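Local coordinates for F-actin-capping protein subunit alpha (Plasmodium berghei, PDB 7A0H), which probably caps the fast-growing barbed ends of actin filaments as an asymmetric homodimer, blocking the exchange of actin subunits there, at residues I49-Y52 with N53-Y57; Y80-P83 with N84-I87; K125-D129 with I130-K134; N199-E202 with A203-E206; T240-I243 with E244-A247. One frame throughout, in Å; residues are numbered along the deposited sequence.

Interaction 1: residues I49-Y52 with N53-Y57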
loop_
_atom_site.group_PDB
_atom_site.type_symbol
_atom_site.label_atom_id
_atom_site.label_comp_id
_atom_site.label_asym_id
_atom_site.label_seq_id
_atom_site.Cartn_x
_atom_site.Cartn_y
_atom_site.Cartn_z
ATOM N N ILE A 49 5.324 17.138 6.662
ATOM C CA ILE A 49 5.206 16.148 7.713
ATOM C C ILE A 49 4.278 16.657 8.829
ATOM O O ILE A 49 3.527 15.890 9.432
ATOM C CB ILE A 49 6.596 15.783 8.219
ATOM C CG1 ILE A 49 7.332 14.986 7.134
ATOM C CG2 ILE A 49 6.572 14.922 9.418
ATOM C CD1 ILE A 49 6.693 13.598 6.868
ATOM N N SER A 50 4.316 17.941 9.148
ATOM C CA SER A 50 3.432 18.416 10.190
ATOM C C SER A 50 1.979 18.188 9.803
ATOM O O SER A 50 1.160 17.854 10.646
ATOM C CB SER A 50 3.703 19.884 10.470
ATOM O OG SER A 50 3.438 20.676 9.312
ATOM N N LYS A 51 1.635 18.395 8.548
ATOM C CA LYS A 51 0.263 18.195 8.121
ATOM C C LYS A 51 -0.080 16.719 8.142
ATOM O O LYS A 51 -1.174 16.322 8.565
ATOM C CB LYS A 51 0.074 18.774 6.729
ATOM C CG LYS A 51 -1.328 18.600 6.153
ATOM C CD LYS A 51 -2.350 19.480 6.850
ATOM C CE LYS A 51 -3.653 19.592 6.050
ATOM N NZ LYS A 51 -4.521 18.397 6.240
ATOM N N TYR A 52 0.801 15.909 7.585
ATOM C CA TYR A 52 0.689 14.470 7.743
ATOM C C TYR A 52 0.418 14.075 9.193
ATOM O O TYR A 52 -0.478 13.266 9.476
ATOM C CB TYR A 52 1.995 13.859 7.228
ATOM C CG TYR A 52 2.018 12.408 7.324
ATOM C CD1 TYR A 52 1.461 11.632 6.336
ATOM C CD2 TYR A 52 2.549 11.791 8.446
ATOM C CE1 TYR A 52 1.449 10.262 6.438
ATOM C CE2 TYR A 52 2.535 10.423 8.570
ATOM C CZ TYR A 52 1.990 9.661 7.558
ATOM O OH TYR A 52 2.012 8.289 7.660
ATOM N N ASN A 53 1.201 14.617 10.134
ATOM C CA ASN A 53 1.022 14.288 11.545
ATOM C C ASN A 53 -0.358 14.719 12.017
ATOM O O ASN A 53 -1.015 14.038 12.796
ATOM C CB ASN A 53 2.083 14.999 12.411
ATOM C CG ASN A 53 3.398 14.259 12.466
ATOM O OD1 ASN A 53 3.530 13.202 11.859
ATOM N ND2 ASN A 53 4.402 14.826 13.167
ATOM N N GLU A 54 -0.795 15.867 11.575
ATOM C CA GLU A 54 -2.093 16.331 12.013
ATOM C C GLU A 54 -3.170 15.441 11.450
ATOM O O GLU A 54 -4.109 15.075 12.178
ATOM C CB GLU A 54 -2.258 17.789 11.610
ATOM C CG GLU A 54 -1.265 18.650 12.402
ATOM C CD GLU A 54 -1.185 20.075 11.890
ATOM O OE1 GLU A 54 -1.844 20.373 10.871
ATOM O OE2 GLU A 54 -0.510 20.906 12.542
ATOM N N ASP A 55 -3.020 15.033 10.179
ATOM C CA ASP A 55 -3.996 14.176 9.533
ATOM C C ASP A 55 -4.122 12.816 10.204
ATOM O O ASP A 55 -5.044 12.060 9.885
ATOM C CB ASP A 55 -3.663 14.009 8.063
ATOM C CG ASP A 55 -3.936 15.268 7.305
ATOM O OD1 ASP A 55 -4.417 16.221 7.963
ATOM O OD2 ASP A 55 -3.718 15.315 6.088
ATOM N N ASN A 56 -3.157 12.415 11.018
ATOM C CA ASN A 56 -3.177 11.057 11.530
ATOM C C ASN A 56 -3.220 11.035 13.038
ATOM O O ASN A 56 -2.963 9.979 13.631
ATOM C CB ASN A 56 -1.981 10.270 11.021
ATOM C CG ASN A 56 -2.129 9.908 9.549
ATOM O OD1 ASN A 56 -3.003 9.084 9.193
ATOM N ND2 ASN A 56 -1.344 10.570 8.682
ATOM N N TYR A 57 -3.523 12.163 13.691
ATOM C CA TYR A 57 -3.730 12.121 15.128
ATOM C C TYR A 57 -2.566 11.374 15.740
ATOM O O TYR A 57 -2.760 10.420 16.502
ATOM C CB TYR A 57 -5.065 11.436 15.516
ATOM C CG TYR A 57 -6.239 12.206 14.974
ATOM C CD1 TYR A 57 -6.794 13.259 15.676
ATOM C CD2 TYR A 57 -6.741 11.904 13.747
ATOM C CE1 TYR A 57 -7.810 14.015 15.128
ATOM C CE2 TYR A 57 -7.768 12.632 13.206
ATOM C CZ TYR A 57 -8.312 13.659 13.910
ATOM O OH TYR A 57 -9.309 14.375 13.363
#

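Interaction 2: residues Y80-P83 with N84-I87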
loop_
_atom_site.group_PDB
_atom_site.type_symbol
_atom_site.label_atom_id
_atom_site.label_comp_id
_atom_site.label_asym_id
_atom_site.label_seq_id
_atom_site.Cartn_x
_atom_site.Cartn_y
_atom_site.Cartn_z
ATOM N N TYR A 80 0.304 23.195 20.107
ATOM C CA TYR A 80 -0.675 22.125 20.244
ATOM C C TYR A 80 -1.156 22.122 21.687
ATOM O O TYR A 80 -0.339 22.075 22.603
ATOM C CB TYR A 80 -0.085 20.741 19.873
ATOM C CG TYR A 80 0.260 20.737 18.396
ATOM C CD1 TYR A 80 -0.729 20.523 17.462
ATOM C CD2 TYR A 80 1.586 21.038 17.941
ATOM C CE1 TYR A 80 -0.455 20.583 16.133
ATOM C CE2 TYR A 80 1.904 21.088 16.560
ATOM C CZ TYR A 80 0.886 20.905 15.682
ATOM O OH TYR A 80 1.212 20.953 14.379
ATOM N N LEU A 81 -2.483 22.070 21.895
ATOM C CA LEU A 81 -3.019 22.185 23.245
ATOM C C LEU A 81 -3.034 20.822 23.892
ATOM O O LEU A 81 -3.389 19.807 23.264
ATOM C CB LEU A 81 -4.433 22.771 23.262
ATOM C CG LEU A 81 -5.087 22.969 24.649
ATOM C CD1 LEU A 81 -4.422 24.090 25.449
ATOM C CD2 LEU A 81 -6.586 23.246 24.504
ATOM N N HIS A 82 -2.600 20.788 25.107
ATOM C CA HIS A 82 -3.016 19.681 25.951
ATOM C C HIS A 82 -4.135 20.195 26.895
ATOM O O HIS A 82 -3.841 20.932 27.829
ATOM C CB HIS A 82 -1.827 19.170 26.751
ATOM C CG HIS A 82 -2.111 17.915 27.514
ATOM N ND1 HIS A 82 -2.841 17.907 28.677
ATOM C CD2 HIS A 82 -1.658 16.650 27.331
ATOM C CE1 HIS A 82 -2.799 16.690 29.200
ATOM N NE2 HIS A 82 -2.112 15.905 28.392
ATOM N N PRO A 83 -5.404 19.867 26.660
ATOM C CA PRO A 83 -6.493 20.553 27.391
ATOM C C PRO A 83 -6.579 20.226 28.885
ATOM O O PRO A 83 -7.005 21.069 29.686
ATOM C CB PRO A 83 -7.751 20.141 26.625
ATOM C CG PRO A 83 -7.365 19.016 25.783
ATOM C CD PRO A 83 -5.902 19.232 25.424
ATOM N N ASN A 84 -6.146 19.066 29.308
ATOM C CA ASN A 84 -6.143 18.866 30.743
ATOM C C ASN A 84 -5.024 19.551 31.460
ATOM O O ASN A 84 -5.241 20.063 32.558
ATOM C CB ASN A 84 -6.172 17.392 31.083
ATOM C CG ASN A 84 -7.542 16.799 30.797
ATOM O OD1 ASN A 84 -8.513 17.540 30.469
ATOM N ND2 ASN A 84 -7.609 15.493 30.770
ATOM N N LEU A 85 -3.784 19.516 30.922
ATOM C CA LEU A 85 -2.705 20.223 31.603
ATOM C C LEU A 85 -2.732 21.730 31.387
ATOM O O LEU A 85 -2.048 22.449 32.134
ATOM C CB LEU A 85 -1.316 19.670 31.180
ATOM C CG LEU A 85 -1.142 18.203 31.562
ATOM C CD1 LEU A 85 -0.018 17.526 30.884
ATOM C CD2 LEU A 85 -0.926 18.122 33.043
ATOM N N LYS A 86 -3.453 22.228 30.377
ATOM C CA LYS A 86 -3.485 23.662 30.125
ATOM C C LYS A 86 -2.092 24.153 29.746
ATOM O O LYS A 86 -1.483 25.003 30.399
ATOM C CB LYS A 86 -4.027 24.391 31.354
ATOM C CG LYS A 86 -5.515 24.039 31.704
ATOM C CD LYS A 86 -6.422 24.384 30.492
ATOM C CE LYS A 86 -7.933 24.353 30.814
ATOM N NZ LYS A 86 -8.492 22.987 31.035
ATOM N N ILE A 87 -1.616 23.616 28.643
ATOM C CA ILE A 87 -0.239 23.752 28.179
ATOM C C ILE A 87 -0.322 23.770 26.665
ATOM O O ILE A 87 -1.111 23.002 26.089
ATOM C CB ILE A 87 0.602 22.576 28.696
ATOM C CG1 ILE A 87 1.367 22.995 29.930
ATOM C CG2 ILE A 87 1.421 21.964 27.573
ATOM C CD1 ILE A 87 1.967 21.772 30.618
#

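Interaction 3: residues K125-D129 with I130-K134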
loop_
_atom_site.group_PDB
_atom_site.type_symbol
_atom_site.label_atom_id
_atom_site.label_comp_id
_atom_site.label_asym_id
_atom_site.label_seq_id
_atom_site.Cartn_x
_atom_site.Cartn_y
_atom_site.Cartn_z
ATOM N N LYS A 125 -12.327 8.962 29.790
ATOM C CA LYS A 125 -11.324 8.139 30.447
ATOM C C LYS A 125 -11.927 6.917 31.125
ATOM O O LYS A 125 -11.341 5.820 31.074
ATOM C CB LYS A 125 -10.516 8.995 31.439
ATOM C CG LYS A 125 -9.537 9.972 30.548
ATOM C CD LYS A 125 -8.535 10.756 31.294
ATOM C CE LYS A 125 -7.858 11.754 30.346
ATOM N NZ LYS A 125 -6.976 11.115 29.311
ATOM N N GLU A 126 -13.091 7.063 31.771
ATOM C CA GLU A 126 -13.662 5.902 32.457
ATOM C C GLU A 126 -13.996 4.833 31.441
ATOM O O GLU A 126 -13.751 3.623 31.645
ATOM C CB GLU A 126 -14.895 6.331 33.279
ATOM C CG GLU A 126 -15.733 5.199 33.888
ATOM C CD GLU A 126 -17.016 5.686 34.649
ATOM O OE1 GLU A 126 -17.912 6.348 34.031
ATOM O OE2 GLU A 126 -17.099 5.393 35.870
ATOM N N TYR A 127 -14.504 5.278 30.299
ATOM C CA TYR A 127 -14.941 4.376 29.272
ATOM C C TYR A 127 -13.772 3.516 28.806
ATOM O O TYR A 127 -13.883 2.279 28.695
ATOM C CB TYR A 127 -15.521 5.228 28.155
ATOM C CG TYR A 127 -15.656 4.455 26.853
ATOM C CD1 TYR A 127 -16.565 3.471 26.751
ATOM C CD2 TYR A 127 -14.815 4.721 25.696
ATOM C CE1 TYR A 127 -16.760 2.750 25.581
ATOM C CE2 TYR A 127 -14.997 4.055 24.533
ATOM C CZ TYR A 127 -15.961 2.998 24.485
ATOM O OH TYR A 127 -16.085 2.226 23.360
ATOM N N VAL A 128 -12.635 4.155 28.523
ATOM C CA VAL A 128 -11.445 3.418 28.094
ATOM C C VAL A 128 -11.014 2.467 29.192
ATOM O O VAL A 128 -10.656 1.312 28.955
ATOM C CB VAL A 128 -10.316 4.436 27.753
ATOM C CG1 VAL A 128 -8.988 3.733 27.607
ATOM C CG2 VAL A 128 -10.720 5.217 26.534
ATOM N N ASP A 129 -11.023 2.949 30.404
ATOM C CA ASP A 129 -10.633 2.121 31.530
ATOM C C ASP A 129 -11.509 0.890 31.637
ATOM O O ASP A 129 -11.038 -0.226 31.949
ATOM C CB ASP A 129 -10.787 2.988 32.800
ATOM C CG ASP A 129 -10.418 2.264 34.049
ATOM O OD1 ASP A 129 -9.373 1.582 34.055
ATOM O OD2 ASP A 129 -11.143 2.422 35.055
ATOM N N ILE A 130 -12.808 1.065 31.430
ATOM C CA ILE A 130 -13.672 -0.091 31.641
ATOM C C ILE A 130 -13.596 -1.077 30.474
ATOM O O ILE A 130 -13.664 -2.280 30.681
ATOM C CB ILE A 130 -15.113 0.381 31.873
ATOM C CG1 ILE A 130 -15.190 1.124 33.210
ATOM C CG2 ILE A 130 -16.078 -0.796 31.927
ATOM C CD1 ILE A 130 -16.555 1.844 33.459
ATOM N N TYR A 131 -13.518 -0.591 29.240
ATOM C CA TYR A 131 -13.775 -1.414 28.064
ATOM C C TYR A 131 -12.571 -1.779 27.166
ATOM O O TYR A 131 -12.685 -2.755 26.410
ATOM C CB TYR A 131 -14.792 -0.698 27.170
ATOM C CG TYR A 131 -16.077 -0.633 27.836
ATOM C CD1 TYR A 131 -16.830 -1.768 27.996
ATOM C CD2 TYR A 131 -16.581 0.542 28.292
ATOM C CE1 TYR A 131 -18.027 -1.730 28.638
ATOM C CE2 TYR A 131 -17.731 0.590 28.885
ATOM C CZ TYR A 131 -18.475 -0.547 29.073
ATOM O OH TYR A 131 -19.695 -0.481 29.706
ATOM N N TYR A 132 -11.463 -1.013 27.191
ATOM C CA TYR A 132 -10.243 -1.326 26.419
ATOM C C TYR A 132 -9.386 -2.362 27.152
ATOM O O TYR A 132 -9.177 -2.297 28.364
ATOM C CB TYR A 132 -9.395 -0.026 26.167
ATOM C CG TYR A 132 -9.967 0.865 25.069
ATOM C CD1 TYR A 132 -9.155 1.562 24.162
ATOM C CD2 TYR A 132 -11.336 0.971 24.916
ATOM C CE1 TYR A 132 -9.709 2.300 23.115
ATOM C CE2 TYR A 132 -11.897 1.723 23.919
ATOM C CZ TYR A 132 -11.092 2.403 23.003
ATOM O OH TYR A 132 -11.724 3.116 21.949
ATOM N N LYS A 133 -8.947 -3.345 26.423
ATOM C CA LYS A 133 -7.863 -4.213 26.837
ATOM C C LYS A 133 -6.823 -3.502 27.694
ATOM O O LYS A 133 -6.324 -2.414 27.346
ATOM C CB LYS A 133 -7.130 -4.769 25.586
ATOM C CG LYS A 133 -7.943 -5.702 24.676
ATOM C CD LYS A 133 -7.180 -6.120 23.379
ATOM C CE LYS A 133 -8.141 -6.774 22.419
ATOM N NZ LYS A 133 -7.593 -6.994 21.029
ATOM N N LYS A 134 -6.407 -4.181 28.753
ATOM C CA LYS A 134 -5.185 -3.929 29.500
ATOM C C LYS A 134 -4.177 -5.059 29.200
ATOM O O LYS A 134 -4.442 -5.952 28.392
ATOM C CB LYS A 134 -5.534 -3.790 30.999
ATOM C CG LYS A 134 -6.669 -2.755 31.331
ATOM C CD LYS A 134 -7.007 -2.731 32.807
ATOM C CE LYS A 134 -8.179 -1.826 33.104
ATOM N NZ LYS A 134 -7.885 -0.457 32.617
HETATM O O HOH W 1 -8.352 -0.303 29.865
HETATM O O HOH W 2 -10.890 -2.854 30.893
#

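Interaction 4: residues N199-E202 with A203-E206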
loop_
_atom_site.group_PDB
_atom_site.type_symbol
_atom_site.label_atom_id
_atom_site.label_comp_id
_atom_site.label_asym_id
_atom_site.label_seq_id
_atom_site.Cartn_x
_atom_site.Cartn_y
_atom_site.Cartn_z
ATOM N N ASN A 199 -21.503 19.882 18.112
ATOM C CA ASN A 199 -21.605 21.332 18.083
ATOM C C ASN A 199 -23.014 21.673 18.581
ATOM O O ASN A 199 -23.994 21.281 17.952
ATOM C CB ASN A 199 -21.337 21.850 16.653
ATOM C CG ASN A 199 -21.182 23.357 16.603
ATOM O OD1 ASN A 199 -20.287 23.926 17.252
ATOM N ND2 ASN A 199 -22.117 24.022 15.926
ATOM N N PHE A 200 -23.111 22.479 19.646
ATOM C CA PHE A 200 -24.358 22.534 20.407
ATOM C C PHE A 200 -24.468 23.819 21.216
ATOM O O PHE A 200 -23.468 24.456 21.556
ATOM C CB PHE A 200 -24.478 21.346 21.380
ATOM C CG PHE A 200 -23.573 21.461 22.538
ATOM C CD1 PHE A 200 -24.078 21.708 23.784
ATOM C CD2 PHE A 200 -22.193 21.341 22.394
ATOM C CE1 PHE A 200 -23.208 21.862 24.882
ATOM C CE2 PHE A 200 -21.323 21.483 23.484
ATOM C CZ PHE A 200 -21.816 21.768 24.715
ATOM N N LEU A 201 -25.711 24.156 21.555
ATOM C CA LEU A 201 -26.009 25.191 22.539
ATOM C C LEU A 201 -26.332 24.591 23.904
ATOM O O LEU A 201 -26.821 23.467 24.024
ATOM C CB LEU A 201 -27.190 26.045 22.084
ATOM C CG LEU A 201 -26.897 26.931 20.900
ATOM C CD1 LEU A 201 -28.230 27.290 20.299
ATOM C CD2 LEU A 201 -25.988 28.197 21.330
ATOM N N GLU A 202 -26.118 25.394 24.939
ATOM C CA GLU A 202 -26.499 24.993 26.297
ATOM C C GLU A 202 -27.959 24.592 26.382
ATOM O O GLU A 202 -28.318 23.647 27.092
ATOM C CB GLU A 202 -26.229 26.158 27.241
ATOM C CG GLU A 202 -26.141 25.791 28.681
ATOM C CD GLU A 202 -25.547 26.904 29.493
ATOM O OE1 GLU A 202 -24.895 27.825 28.886
ATOM O OE2 GLU A 202 -25.750 26.838 30.728
ATOM N N ALA A 203 -28.818 25.303 25.677
ATOM C CA ALA A 203 -30.246 25.105 25.788
ATOM C C ALA A 203 -30.711 23.887 25.016
ATOM O O ALA A 203 -31.823 23.431 25.244
ATOM C CB ALA A 203 -30.965 26.379 25.323
ATOM N N ASP A 204 -29.936 23.392 24.062
ATOM C CA ASP A 204 -30.367 22.264 23.248
ATOM C C ASP A 204 -30.791 21.050 24.084
ATOM O O ASP A 204 -30.088 20.618 24.992
ATOM C CB ASP A 204 -29.209 21.809 22.332
ATOM C CG ASP A 204 -28.890 22.785 21.169
ATOM O OD1 ASP A 204 -29.614 23.760 20.958
ATOM O OD2 ASP A 204 -27.889 22.548 20.446
ATOM N N GLN A 205 -31.876 20.398 23.685
ATOM C CA GLN A 205 -32.217 19.089 24.270
ATOM C C GLN A 205 -31.888 17.953 23.319
ATOM O O GLN A 205 -31.924 16.774 23.717
ATOM C CB GLN A 205 -33.672 19.011 24.725
ATOM C CG GLN A 205 -33.927 20.072 25.841
ATOM C CD GLN A 205 -35.375 20.069 26.383
ATOM O OE1 GLN A 205 -36.350 20.201 25.647
ATOM N NE2 GLN A 205 -35.493 19.883 27.686
ATOM N N GLU A 206 -31.556 18.289 22.083
ATOM C CA GLU A 206 -31.099 17.314 21.112
ATOM C C GLU A 206 -29.797 17.780 20.463
ATOM O O GLU A 206 -29.656 18.932 20.042
ATOM C CB GLU A 206 -32.182 17.107 20.059
ATOM C CG GLU A 206 -31.822 15.962 19.171
ATOM C CD GLU A 206 -32.902 15.618 18.187
ATOM O OE1 GLU A 206 -32.753 16.084 17.021
ATOM O OE2 GLU A 206 -33.889 14.904 18.586
HETATM O O HOH W 3 -27.401 21.032 25.599
#

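Interaction 5: residues T240-I243 with E244-A247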
loop_
_atom_site.group_PDB
_atom_site.type_symbol
_atom_site.label_atom_id
_atom_site.label_comp_id
_atom_site.label_asym_id
_atom_site.label_seq_id
_atom_site.Cartn_x
_atom_site.Cartn_y
_atom_site.Cartn_z
ATOM N N THR A 240 -30.143 16.840 28.368
ATOM C CA THR A 240 -30.695 17.873 29.248
ATOM C C THR A 240 -29.584 18.877 29.603
ATOM O O THR A 240 -28.432 18.725 29.210
ATOM C CB THR A 240 -31.253 17.288 30.572
ATOM O OG1 THR A 240 -30.175 16.742 31.354
ATOM C CG2 THR A 240 -32.239 16.162 30.298
ATOM N N ASN A 241 -29.922 19.836 30.440
ATOM C CA ASN A 241 -28.930 20.750 30.958
ATOM C C ASN A 241 -28.048 20.150 32.045
ATOM O O ASN A 241 -27.171 20.845 32.550
ATOM C CB ASN A 241 -29.608 22.053 31.426
ATOM C CG ASN A 241 -30.549 21.890 32.619
ATOM O OD1 ASN A 241 -30.717 20.818 33.220
ATOM N ND2 ASN A 241 -31.180 22.999 32.968
ATOM N N ASP A 242 -28.233 18.888 32.427
ATOM C CA ASP A 242 -27.325 18.283 33.407
ATOM C C ASP A 242 -26.048 17.864 32.681
ATOM O O ASP A 242 -26.121 17.017 31.785
ATOM C CB ASP A 242 -27.982 17.076 34.097
ATOM C CG ASP A 242 -27.029 16.396 35.091
ATOM O OD1 ASP A 242 -26.252 15.515 34.663
ATOM O OD2 ASP A 242 -27.031 16.753 36.298
ATOM N N ILE A 243 -24.893 18.411 33.110
ATOM C CA ILE A 243 -23.649 18.343 32.343
ATOM C C ILE A 243 -23.088 16.927 32.364
ATOM O O ILE A 243 -22.692 16.353 31.322
ATOM C CB ILE A 243 -22.635 19.401 32.846
ATOM C CG1 ILE A 243 -23.185 20.804 32.507
ATOM C CG2 ILE A 243 -21.218 19.193 32.215
ATOM C CD1 ILE A 243 -22.432 21.965 33.134
ATOM N N GLU A 244 -23.123 16.307 33.522
ATOM C CA GLU A 244 -22.622 14.954 33.619
ATOM C C GLU A 244 -23.469 13.976 32.823
ATOM O O GLU A 244 -22.931 13.085 32.123
ATOM C CB GLU A 244 -22.616 14.571 35.075
ATOM C CG GLU A 244 -22.209 13.204 35.291
ATOM C CD GLU A 244 -22.094 12.811 36.769
ATOM O OE1 GLU A 244 -22.033 13.689 37.681
ATOM O OE2 GLU A 244 -22.132 11.575 36.982
ATOM N N ASN A 245 -24.783 14.122 32.871
ATOM C CA ASN A 245 -25.634 13.215 32.109
ATOM C C ASN A 245 -25.394 13.393 30.618
ATOM O O ASN A 245 -25.480 12.437 29.842
ATOM C CB ASN A 245 -27.114 13.456 32.415
ATOM C CG ASN A 245 -27.556 12.969 33.813
ATOM O OD1 ASN A 245 -26.824 12.259 34.517
ATOM N ND2 ASN A 245 -28.783 13.395 34.216
ATOM N N PHE A 246 -25.151 14.646 30.206
ATOM C CA PHE A 246 -24.759 14.976 28.829
ATOM C C PHE A 246 -23.533 14.159 28.383
ATOM O O PHE A 246 -23.571 13.495 27.369
ATOM C CB PHE A 246 -24.507 16.501 28.753
ATOM C CG PHE A 246 -24.044 17.038 27.358
ATOM C CD1 PHE A 246 -24.956 17.639 26.490
ATOM C CD2 PHE A 246 -22.698 16.951 26.956
ATOM C CE1 PHE A 246 -24.564 18.148 25.253
ATOM C CE2 PHE A 246 -22.289 17.400 25.688
ATOM C CZ PHE A 246 -23.206 18.052 24.844
ATOM N N ALA A 247 -22.512 14.092 29.226
ATOM C CA ALA A 247 -21.280 13.364 28.940
ATOM C C ALA A 247 -21.569 11.873 28.833
ATOM O O ALA A 247 -21.122 11.170 27.878
ATOM C CB ALA A 247 -20.278 13.715 30.079
HETATM O O HOH W 4 -24.032 17.669 36.385
#

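Interaction 1: residues I49-Y52 with N53-Y57
The backbone N of N53 donates to I49 O at 2.7 Å, the shortest bond in this last turn of a helix, and E54 N and D55 N repeat the pattern to S50 O and K51 O. On this ladder the side chains show how i to i+4 spacing pairs groups of complementary character. K51 and D55 form a salt bridge. The lysine chain starts anti to its own backbone N (chi1 179°) and bends at chi2 and chi4, which carries NZ back to D55 OD1 at 2.8 Å on the syn side of the carboxylate; a weak bond of 3.2 Å joins NZ to D55 OD2, so the second oxygen is only lightly engaged.

One turn round, the amide of N56 meets Y52 in two places. Its ND2 donates to Y52 O at 2.9 Å, along a bent path, and the same nitrogen lies 3.5 Å above the plane of the Y52 ring, over its centre. Ring and amide planes are 53° apart, so the amide is tilted rather than stacked. By contrast, N53 OD1 is buried with no polar partner in the model, although the ND2 of that amide reaches H93 in a weak hydrogen bond.

The E54 carboxylate has its polar partners outside this turn: OE2 is hydrogen-bonded to Y80 OH and forms a salt bridge with K75. The turn ends helix 39-55: I49 and Y52 face helix 21-35 through V24 and P21, while N53 and E54 rest on I70 of strand 66-70.

Interaction 2: residues Y80-P83 with N84-I87
L85 meets the H82 ring twice, through its backbone N and through a methyl group. The backbone N donates to H82 ND1 at 2.9 Å, nearly straight and in the plane of the imidazole, which makes ND1 an acceptor. Its CD1 meanwhile lies over one face of the same ring in a CH-pi contact, 3.5 Å from the centroid and displaced toward the rim. With CG opposite the backbone N (chi1 -172°) the histidine ring is carried toward the loop that follows, where L85 meets it. An in-plane bond and a methyl above the face together should limit rotation of the imidazole.

The backbone here forms a G1 beta bulge, in which K86 and I87 both oppose H82. H82 N donates to I87 O at 2.8 Å, and K86 N donates to H82 O at 2.9 Å. K86 has the positive phi (64°) that belongs to the first bulge position. Its chain folds back, bringing NZ to P83 O at 2.8 Å, while the same nitrogen forms a salt bridge with E114.

The tight link joins strands 79-82 and 87-92 of the four-stranded antiparallel sheet. P83 packs on strand 154-167, and N84 is tied to R117 and N121 of helix 112-131.

Interaction 3: residues K125-D129 with I130-K134
Y132 begins its run over V128 at CB, which sits 3.3 Å from V128 O. The next atom, CG, meets V128 CG1 at 4.0 Å, and the valine CB lies over one face of the ring. Further out, Y132 CE2 comes within 3.9 Å of Y127 CE2 in an offset edge-to-face pair, with the Y132 edge turned to the Y127 face and the planes 69° apart. At the tip, Y132 OH bonds to E258, the acid that also takes Y127 OH, so one carboxylate fixes the ends of both rings.

A second aromatic partner reaches Y127 from one turn on. Y131 brings CD2 to 3.3 Å from Y127 CD1, the ring planes 47° apart, neither stacked nor edge-to-face, while its OH goes to R255.

A charged pair joins the helix end to the residues after it. K134 doubles back, its chain bent only at the end, and NZ forms a salt bridge with D129 OD1 at 2.9 Å, coming on the anti side of the carboxylate. A weak bond to D129 O accompanies it, and a water accepts from K134 NZ at 2.8 Å and also lies within hydrogen-bonding distance of V128 O and Y132 O. The positive charge of K134 beside the last carbonyls of the helix is probably favoured by the partial negative charge gathered there.

Y132 is the first residue to leave helical geometry, although its N still donates to V128 O. The result is a helix C-terminus fastened by an aromatic cluster, placed between helix 243-266, strand 170-183 and the C-terminal residues P285 and L286 of the second subunit.

Interaction 4: residues N199-E202 with A203-E206
Two hydrogen bonds, both between L201 and D204, organise this turn, one through the backbone and one through a side chain. In the first, D204 N donates to L201 O at 3.1 Å, the closing bond of a type I beta turn; the donor stands well above the carbonyl plane. In the second the direction reverses: L201 N donates to D204 OD2 at 2.9 Å with an almost straight N-H...O angle of 172°. The oxygen is met from above the carboxylate, 73° out of its plane. D204 can reach back because its CG lies beside its own backbone N (chi1 -72°), which brings the carboxylate back to the start of the turn.

Van der Waals contacts follow from that placement. D204 OD1 rests 3.5 Å from L201 CB, and D204 OD2 lies 3.7 Å from F200 CB. The carboxylate thus spans the last strand residue and the first residue of the turn.

Solvent supplies a third kind of tie, for an ordered water sits within hydrogen-bonding distance of both L201 O and D204 O.

With its ends on strands 187-200 and 206-220, the whole is a beta-hairpin connection of the five-stranded antiparallel sheet, a type I turn whose fourth residue ties its side chain to the amide of the first.

Interaction 5: residues T240-I243 with E244-A247
A helix N-cap is made here by D242, whose carboxylate takes the place of the preceding turn that the first amides of a helix lack. D242 OD1 accepts from N245 N at 2.7 Å, the nitrogen lying nearly on the line of the C-O bond. The side chain reaches it with CG beside the carbonyl carbon (chi1 178°). The other oxygen, D242 OD2, accepts a hydrogen bond from a water at 3.1 Å, and that water in turn accepts from E244 N, so a second early amide is served indirectly. Negative charge at this end is probably favoured by the helix dipole.

The N245 side chain lies obliquely beside the carboxylate, the two planes 40° apart, with N245 CG only 3.0 Å from D242 OD1.

Upstream, D242 N donates to T240 OG1 at 3.1 Å in an ST turn, which probably helps to fix the backbone of the capping residue. The regular ladder then starts with F246 N to D242 O and continues with A247 N to I243 O.

The cap opens helix 243-266 just after strand 223-238. I243 lies against I112, Y116 and A119 of helix 112-131, while the F246 ring meets Y116 edge-to-face and also touches F200 at the end of strand 187-200.

Overall arrangement
Interactions 4 and 5 lie closest together, their centres 10 Å apart, and they touch where F200 CE1 packs 3.8 Å from F246 CZ. Interaction 1 is tied to interaction 2 by a probable hydrogen bond of 2.5 Å between E54 OE2 and Y80 OH, and interaction 2 reaches interaction 3 through N84 ND2, 3.8 Å from K125 CE. Interactions 3 and 5 do not touch, their nearest atoms being about 7 Å apart, yet Y127 packs on helix 243-266, which interaction 5 begins. Interaction 1 stands far from this end, about 33 Å from interaction 5 between centres. Of the five, interaction 3 alone meets the second subunit.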